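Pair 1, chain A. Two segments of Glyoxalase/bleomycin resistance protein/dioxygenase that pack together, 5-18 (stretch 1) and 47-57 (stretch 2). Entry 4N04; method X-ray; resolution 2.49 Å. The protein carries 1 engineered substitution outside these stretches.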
# COMPACT_ATOMS: atom_id res chain seq x y z
N SER A 5 10.80 -7.19 18.84
CA SER A 5 9.98 -7.15 20.04
C SER A 5 8.51 -6.85 19.71
O SER A 5 7.61 -7.14 20.51
CB SER A 5 10.52 -6.12 21.04
OG SER A 5 10.48 -4.80 20.51
N LEU A 6 8.27 -6.27 18.54
CA LEU A 6 6.91 -5.99 18.08
C LEU A 6 6.79 -6.15 16.57
O LEU A 6 7.63 -5.66 15.82
CB LEU A 6 6.49 -4.58 18.49
CG LEU A 6 5.36 -3.99 17.65
CD1 LEU A 6 4.00 -4.58 18.02
CD2 LEU A 6 5.34 -2.49 17.75
N ASN A 7 5.74 -6.86 16.15
CA ASN A 7 5.38 -6.94 14.74
C ASN A 7 4.10 -6.14 14.48
O ASN A 7 3.01 -6.48 14.96
CB ASN A 7 5.17 -8.39 14.31
CG ASN A 7 6.48 -9.15 14.17
OD1 ASN A 7 7.53 -8.56 13.92
ND2 ASN A 7 6.43 -10.46 14.34
N LEU A 8 4.25 -5.07 13.70
CA LEU A 8 3.14 -4.23 13.35
C LEU A 8 2.53 -4.66 12.02
O LEU A 8 3.15 -4.53 10.96
CB LEU A 8 3.59 -2.77 13.31
CG LEU A 8 2.58 -1.72 12.84
CD1 LEU A 8 1.37 -1.71 13.74
CD2 LEU A 8 3.25 -0.34 12.76
N PHE A 9 1.31 -5.19 12.09
CA PHE A 9 0.48 -5.49 10.93
C PHE A 9 -0.51 -4.36 10.64
O PHE A 9 -1.52 -4.21 11.34
CB PHE A 9 -0.31 -6.78 11.17
CG PHE A 9 0.54 -8.04 11.14
CD1 PHE A 9 0.57 -8.83 9.99
CD2 PHE A 9 1.28 -8.44 12.25
CE1 PHE A 9 1.33 -10.01 9.95
CE2 PHE A 9 2.03 -9.59 12.22
CZ PHE A 9 2.06 -10.38 11.06
N ALA A 10 -0.21 -3.55 9.63
CA ALA A 10 -1.12 -2.50 9.20
C ALA A 10 -2.18 -3.10 8.28
O ALA A 10 -1.85 -3.62 7.21
CB ALA A 10 -0.36 -1.37 8.50
N GLY A 11 -3.45 -3.03 8.69
CA GLY A 11 -4.53 -3.66 7.94
C GLY A 11 -5.37 -2.77 7.04
O GLY A 11 -5.56 -1.57 7.29
N VAL A 12 -5.89 -3.35 5.97
CA VAL A 12 -6.79 -2.64 5.08
C VAL A 12 -7.98 -3.53 4.78
O VAL A 12 -7.82 -4.64 4.29
CB VAL A 12 -6.11 -2.25 3.74
CG1 VAL A 12 -7.10 -1.54 2.83
CG2 VAL A 12 -4.87 -1.37 3.98
N ALA A 13 -9.18 -3.07 5.10
CA ALA A 13 -10.36 -3.82 4.71
C ALA A 13 -10.66 -3.56 3.23
O ALA A 13 -10.64 -2.40 2.78
CB ALA A 13 -11.56 -3.42 5.57
N VAL A 14 -10.94 -4.62 2.47
CA VAL A 14 -11.29 -4.45 1.06
C VAL A 14 -12.65 -5.06 0.68
O VAL A 14 -13.22 -5.89 1.41
CB VAL A 14 -10.18 -5.00 0.13
CG1 VAL A 14 -8.81 -4.42 0.52
CG2 VAL A 14 -10.17 -6.52 0.16
N GLY A 15 -13.17 -4.63 -0.47
CA GLY A 15 -14.42 -5.15 -1.01
C GLY A 15 -14.22 -6.44 -1.78
O GLY A 15 -14.38 -7.53 -1.24
N ASP A 16 -13.88 -6.37 -3.08
CA ASP A 16 -13.52 -7.56 -3.84
C ASP A 16 -12.06 -7.93 -3.58
O ASP A 16 -11.16 -7.14 -3.87
CB ASP A 16 -13.75 -7.34 -5.34
CG ASP A 16 -13.00 -8.34 -6.21
OD1 ASP A 16 -12.77 -9.50 -5.80
OD2 ASP A 16 -12.64 -7.96 -7.34
N PHE A 17 -11.83 -9.12 -3.05
CA PHE A 17 -10.47 -9.53 -2.71
C PHE A 17 -9.55 -9.59 -3.94
O PHE A 17 -8.46 -9.03 -3.92
CB PHE A 17 -10.47 -10.85 -1.96
CG PHE A 17 -9.10 -11.31 -1.55
CD1 PHE A 17 -8.49 -10.79 -0.42
CD2 PHE A 17 -8.42 -12.26 -2.30
CE1 PHE A 17 -7.22 -11.21 -0.04
CE2 PHE A 17 -7.15 -12.68 -1.92
CZ PHE A 17 -6.56 -12.16 -0.78
N GLY A 18 -10.01 -10.24 -5.00
CA GLY A 18 -9.22 -10.35 -6.22
C GLY A 18 -8.73 -9.03 -6.81
O GLY A 18 -7.56 -8.90 -7.16
N GLU A 47 11.34 -6.10 8.27
CA GLU A 47 11.26 -6.82 9.53
C GLU A 47 10.36 -6.07 10.51
O GLU A 47 10.64 -4.93 10.88
CB GLU A 47 12.65 -7.03 10.12
CG GLU A 47 12.65 -7.41 11.59
CD GLU A 47 13.34 -8.73 11.85
OE1 GLU A 47 12.96 -9.41 12.83
OE2 GLU A 47 14.28 -9.09 11.09
N GLY A 48 9.28 -6.72 10.90
CA GLY A 48 8.38 -6.16 11.89
C GLY A 48 7.38 -5.17 11.34
O GLY A 48 6.60 -4.60 12.10
N ARG A 49 7.41 -4.96 10.02
CA ARG A 49 6.51 -4.02 9.36
C ARG A 49 5.79 -4.72 8.23
O ARG A 49 6.36 -4.95 7.16
CB ARG A 49 7.29 -2.85 8.77
CG ARG A 49 7.74 -1.82 9.78
CD ARG A 49 9.02 -2.21 10.44
NE ARG A 49 10.14 -2.25 9.52
CZ ARG A 49 11.32 -1.72 9.80
NH1 ARG A 49 11.51 -1.10 10.96
NH2 ARG A 49 12.30 -1.79 8.92
N LEU A 50 4.52 -5.06 8.46
CA LEU A 50 3.77 -5.82 7.48
C LEU A 50 2.47 -5.12 7.14
O LEU A 50 1.94 -4.36 7.93
CB LEU A 50 3.48 -7.23 8.00
CG LEU A 50 4.68 -8.02 8.53
CD1 LEU A 50 4.87 -7.79 10.02
CD2 LEU A 50 4.53 -9.50 8.24
N LEU A 51 1.98 -5.39 5.93
CA LEU A 51 0.72 -4.83 5.47
C LEU A 51 -0.17 -6.00 5.10
O LEU A 51 0.28 -6.94 4.44
CB LEU A 51 0.96 -3.96 4.24
CG LEU A 51 -0.27 -3.49 3.46
CD1 LEU A 51 -1.05 -2.47 4.26
CD2 LEU A 51 0.13 -2.93 2.09
N TYR A 52 -1.43 -5.96 5.52
CA TYR A 52 -2.37 -6.99 5.10
C TYR A 52 -3.71 -6.46 4.62
O TYR A 52 -4.22 -5.45 5.10
CB TYR A 52 -2.55 -8.07 6.18
CG TYR A 52 -3.36 -7.64 7.39
CD1 TYR A 52 -4.72 -7.93 7.48
CD2 TYR A 52 -2.76 -6.97 8.45
CE1 TYR A 52 -5.46 -7.55 8.59
CE2 TYR A 52 -3.49 -6.59 9.57
CZ TYR A 52 -4.84 -6.88 9.64
OH TYR A 52 -5.57 -6.49 10.74
N ILE A 53 -4.29 -7.16 3.64
CA ILE A 53 -5.64 -6.89 3.18
C ILE A 53 -6.56 -8.05 3.56
O ILE A 53 -6.14 -9.21 3.58
CB ILE A 53 -5.69 -6.66 1.66
CG1 ILE A 53 -5.24 -7.93 0.93
CG2 ILE A 53 -4.82 -5.48 1.28
CD1 ILE A 53 -5.27 -7.81 -0.59
N VAL A 54 -7.80 -7.74 3.87
CA VAL A 54 -8.77 -8.77 4.19
C VAL A 54 -10.11 -8.35 3.63
O VAL A 54 -10.42 -7.17 3.60
CB VAL A 54 -8.88 -8.99 5.72
CG1 VAL A 54 -9.12 -7.67 6.43
CG2 VAL A 54 -9.98 -10.01 6.05
N GLU A 55 -10.90 -9.30 3.14
CA GLU A 55 -12.21 -8.97 2.62
C GLU A 55 -13.19 -8.70 3.77
O GLU A 55 -13.63 -9.62 4.45
CB GLU A 55 -12.70 -10.08 1.69
CG GLU A 55 -13.95 -9.72 0.91
CD GLU A 55 -14.28 -10.71 -0.22
OE1 GLU A 55 -15.40 -11.25 -0.21
OE2 GLU A 55 -13.43 -10.93 -1.12
N ARG A 56 -13.47 -7.43 4.03
CA ARG A 56 -14.53 -7.03 4.96
C ARG A 56 -15.20 -5.83 4.31
O ARG A 56 -14.87 -4.68 4.62
CB ARG A 56 -13.97 -6.62 6.34
CG ARG A 56 -12.81 -7.46 6.85
CD ARG A 56 -13.14 -8.21 8.12
NE ARG A 56 -13.15 -7.39 9.33
CZ ARG A 56 -14.25 -7.13 10.03
NH1 ARG A 56 -14.20 -6.40 11.13
NH2 ARG A 56 -15.41 -7.62 9.63
N PRO A 57 -16.12 -6.10 3.37
CA PRO A 57 -16.66 -5.02 2.54
C PRO A 57 -17.33 -3.91 3.33
O PRO A 57 -17.34 -2.78 2.86
CB PRO A 57 -17.65 -5.75 1.61
CG PRO A 57 -17.75 -7.13 2.13
CD PRO A 57 -16.51 -7.42 2.88

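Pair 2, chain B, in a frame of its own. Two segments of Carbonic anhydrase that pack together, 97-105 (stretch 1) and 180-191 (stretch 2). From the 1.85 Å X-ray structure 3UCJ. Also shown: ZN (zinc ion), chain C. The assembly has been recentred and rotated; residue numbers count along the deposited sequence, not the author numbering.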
# COMPACT_ATOMS: atom_id res chain seq x y z
N HIS B 97 -25.18 8.20 0.71
CA HIS B 97 -24.91 8.05 2.15
C HIS B 97 -23.71 7.04 2.34
O HIS B 97 -23.74 5.94 1.78
CB HIS B 97 -26.10 7.44 2.87
CG HIS B 97 -27.42 8.06 2.49
ND1 HIS B 97 -27.69 9.41 2.67
CD2 HIS B 97 -28.54 7.52 1.91
CE1 HIS B 97 -28.93 9.67 2.25
NE2 HIS B 97 -29.47 8.54 1.80
N ILE B 98 -22.83 7.38 3.27
CA ILE B 98 -21.68 6.43 3.56
C ILE B 98 -21.85 6.09 5.07
O ILE B 98 -21.91 7.00 5.89
CB ILE B 98 -20.39 7.15 3.36
CG1 ILE B 98 -20.14 7.52 1.89
CG2 ILE B 98 -19.26 6.18 3.86
CD1 ILE B 98 -19.06 8.54 1.68
N LEU B 99 -21.99 4.82 5.37
CA LEU B 99 -22.17 4.35 6.72
C LEU B 99 -20.78 3.84 7.16
O LEU B 99 -20.23 2.97 6.50
CB LEU B 99 -23.10 3.17 6.67
CG LEU B 99 -24.53 3.36 6.05
CD1 LEU B 99 -25.26 2.03 5.94
CD2 LEU B 99 -25.24 4.42 6.93
N VAL B 100 -20.23 4.41 8.24
CA VAL B 100 -18.96 3.94 8.78
C VAL B 100 -19.35 3.24 10.02
O VAL B 100 -19.74 3.89 11.00
CB VAL B 100 -18.05 5.15 9.08
CG1 VAL B 100 -16.63 4.72 9.76
CG2 VAL B 100 -17.82 5.96 7.81
N CYS B 101 -19.18 1.95 9.99
CA CYS B 101 -19.72 1.13 11.06
C CYS B 101 -18.64 0.44 11.84
O CYS B 101 -17.96 -0.42 11.28
CB CYS B 101 -20.66 0.08 10.44
SG CYS B 101 -21.59 -0.81 11.76
N GLY B 102 -18.49 0.75 13.14
CA GLY B 102 -17.65 -0.15 13.95
C GLY B 102 -18.54 -1.16 14.68
O GLY B 102 -19.77 -1.14 14.53
N HIS B 103 -17.95 -2.01 15.51
CA HIS B 103 -18.79 -2.94 16.30
C HIS B 103 -18.15 -3.24 17.68
O HIS B 103 -16.91 -3.38 17.82
CB HIS B 103 -19.03 -4.24 15.54
CG HIS B 103 -17.81 -5.09 15.40
ND1 HIS B 103 -17.52 -6.18 16.20
CD2 HIS B 103 -16.77 -4.99 14.52
CE1 HIS B 103 -16.38 -6.74 15.79
NE2 HIS B 103 -15.91 -6.03 14.78
N TYR B 104 -18.99 -3.43 18.72
CA TYR B 104 -18.45 -3.85 20.04
C TYR B 104 -17.89 -5.23 19.93
O TYR B 104 -18.25 -6.00 19.03
CB TYR B 104 -19.58 -3.76 21.12
CG TYR B 104 -19.97 -2.31 21.30
CD1 TYR B 104 -21.24 -1.87 20.93
CD2 TYR B 104 -19.03 -1.36 21.77
CE1 TYR B 104 -21.61 -0.57 21.13
CE2 TYR B 104 -19.39 -0.04 21.95
CZ TYR B 104 -20.69 0.35 21.60
OH TYR B 104 -21.06 1.62 21.76
N ASN B 105 -16.95 -5.57 20.82
CA ASN B 105 -16.30 -6.87 20.79
C ASN B 105 -15.38 -7.05 19.53
O ASN B 105 -15.13 -8.16 19.07
CB ASN B 105 -17.29 -8.08 20.97
CG ASN B 105 -16.60 -9.33 21.48
OD1 ASN B 105 -16.49 -10.36 20.79
ND2 ASN B 105 -16.16 -9.29 22.77
N PRO B 180 -24.57 15.90 -3.23
CA PRO B 180 -25.12 15.57 -1.95
C PRO B 180 -24.52 14.24 -1.48
O PRO B 180 -24.60 13.20 -2.17
CB PRO B 180 -26.61 15.36 -2.19
CG PRO B 180 -26.89 15.78 -3.62
CD PRO B 180 -25.57 15.77 -4.34
N LEU B 181 -23.98 14.28 -0.28
CA LEU B 181 -23.27 13.07 0.25
C LEU B 181 -23.30 13.22 1.75
O LEU B 181 -22.80 14.18 2.25
CB LEU B 181 -21.84 13.10 -0.33
CG LEU B 181 -21.02 11.78 -0.04
CD1 LEU B 181 -21.73 10.51 -0.46
CD2 LEU B 181 -19.72 12.04 -0.78
N SER B 182 -23.86 12.27 2.45
CA SER B 182 -23.80 12.27 3.89
C SER B 182 -22.90 11.10 4.46
O SER B 182 -22.79 10.07 3.83
CB SER B 182 -25.21 12.11 4.45
OG SER B 182 -25.79 10.86 4.18
N VAL B 183 -22.41 11.29 5.68
CA VAL B 183 -21.45 10.32 6.33
C VAL B 183 -22.00 10.12 7.74
O VAL B 183 -22.46 11.09 8.40
CB VAL B 183 -20.06 10.92 6.34
CG1 VAL B 183 -19.02 9.87 6.96
CG2 VAL B 183 -19.61 11.33 4.89
N HIS B 184 -22.12 8.85 8.12
CA HIS B 184 -22.72 8.38 9.37
C HIS B 184 -21.82 7.54 10.21
O HIS B 184 -21.30 6.50 9.71
CB HIS B 184 -23.95 7.58 9.01
CG HIS B 184 -24.86 8.31 8.06
ND1 HIS B 184 -25.92 9.10 8.49
CD2 HIS B 184 -24.80 8.47 6.71
CE1 HIS B 184 -26.51 9.65 7.44
NE2 HIS B 184 -25.85 9.30 6.35
N GLY B 185 -21.63 7.94 11.47
CA GLY B 185 -20.92 7.09 12.38
C GLY B 185 -21.85 6.18 13.13
O GLY B 185 -22.69 6.68 13.90
N ILE B 186 -21.77 4.88 12.93
CA ILE B 186 -22.64 3.95 13.64
C ILE B 186 -21.84 2.80 14.24
O ILE B 186 -20.62 2.59 13.91
CB ILE B 186 -23.73 3.38 12.70
CG1 ILE B 186 -23.09 2.73 11.43
CG2 ILE B 186 -24.64 4.45 12.24
CD1 ILE B 186 -24.11 1.83 10.61
N VAL B 187 -22.48 2.06 15.15
CA VAL B 187 -21.79 0.96 15.82
C VAL B 187 -22.79 -0.22 16.00
O VAL B 187 -23.99 0.02 16.21
CB VAL B 187 -21.18 1.44 17.17
CG1 VAL B 187 -22.31 1.88 18.16
CG2 VAL B 187 -20.34 0.35 17.74
N TYR B 188 -22.34 -1.45 15.83
CA TYR B 188 -23.17 -2.61 15.95
C TYR B 188 -22.78 -3.48 17.15
O TYR B 188 -21.59 -3.63 17.44
CB TYR B 188 -22.99 -3.42 14.67
CG TYR B 188 -23.66 -4.73 14.58
CD1 TYR B 188 -25.04 -4.80 14.28
CD2 TYR B 188 -22.96 -5.90 14.75
CE1 TYR B 188 -25.67 -5.98 14.13
CE2 TYR B 188 -23.59 -7.12 14.60
CZ TYR B 188 -24.97 -7.13 14.30
OH TYR B 188 -25.61 -8.29 14.13
N THR B 189 -23.76 -4.12 17.77
CA THR B 189 -23.49 -5.06 18.91
C THR B 189 -23.71 -6.50 18.48
O THR B 189 -24.85 -6.88 18.21
CB THR B 189 -24.35 -4.71 20.14
OG1 THR B 189 -24.09 -3.34 20.47
CG2 THR B 189 -23.96 -5.62 21.32
N PRO B 190 -22.63 -7.29 18.29
CA PRO B 190 -22.84 -8.60 17.74
C PRO B 190 -23.84 -9.39 18.61
O PRO B 190 -24.61 -10.18 18.06
CB PRO B 190 -21.44 -9.26 17.83
CG PRO B 190 -20.51 -8.09 17.66
CD PRO B 190 -21.18 -6.94 18.34
N GLY B 191 -23.79 -9.20 19.93
CA GLY B 191 -24.55 -10.06 20.84
C GLY B 191 -26.02 -9.71 20.93
O GLY B 191 -26.76 -10.46 21.56
ZN ZN C . -13.90 -6.11 14.23

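Both pairs consist of two neighbouring parallel strands. Fourteen central residues superpose with an RMSD of 0.5 Å on N, CA and C. The strand directions differ by 26° in pair 1 and 33° in pair 2, with the same sign of crossing. The strand axes come within 4.5 Å in pair 1 and 4.4 Å in pair 2.

The first seven hydrogen bonds of the ladder match. Pair 1 adds a weak eighth, from Arg A56 N to Val A14 O at 3.0 Å. Its match, Pro B190, has no N-H to give. Leu A8 matches Ile B98. Leu A8 N donates to Gly A48 O at 2.9 Å, and Ile B98 N donates to Ser B182 O at 2.7 Å. Leu A50 matches His B184. Leu A50 N donates to Leu A8 O at 2.9 Å, and His B184 N donates to Ile B98 O at 2.9 Å. Leu A8, Ala A10, Val A12 and Val A14 bond through both N and O, as do Ile B98, Val B100 and Gly B102. Tyr B104 bonds across through N alone. CA-H...O contacts supplement the ladder, such as Gly A11 CA to Tyr A52 O at 3.4 Å and its match, Cys B101 CA to Ile B186 O at 3.3 Å.

The side chains differ. At Asn A7 and His B97, the partners are Gly A48 and Ser B182. Gly A48 has a positive phi, and Asn A7 OD1 lies 3.3 Å from Gly A48 CA. In pair 2, His B97 ND1 and Ser B182 OG are hydrogen-bonded at 2.8 Å. Ser B182 OG also bonds His B184 NE2 at 2.7 Å, so one hydroxyl links two imidazoles. The matching Leu A50 is apolar. Leu A50 CD1 sits over the Phe A9 ring, 4.0 Å from its centroid.

Gly A11 and Tyr A52 match Cys B101 and Ile B186. The Tyr A52 ring folds over the glycine, with Gly A11 CA 3.7 Å from the Tyr A52 ring centroid. An ideal CB on Gly A11 would lie 2.7 Å from Tyr A52 CZ, a clash. Pair 2 has a side chain on each strand here, and Cys B101 CB meets Ile B186 CG1 at 3.7 Å.

On the other face, Leu A51 matches Gly B185. Leu A51 CD1 reaches Val A12 CG2 at 4.0 Å. Val A12 matches Gly B102, so pair 2 lacks both side chains of this contact. Ile A53 and Val A14 match Val B187 and Tyr B104. Val A14 CG1 packs on Ile A53 CB at 4.0 Å. In pair 2 an aromatic ring takes this role, with Val B187 CG2 over its face, 3.9 Å from the Tyr B104 centroid.

Ala A13 matches His B103. The alanine is small, whereas His B103 NE2 binds ZN at 2.1 Å, as befits a carbonic anhydrase.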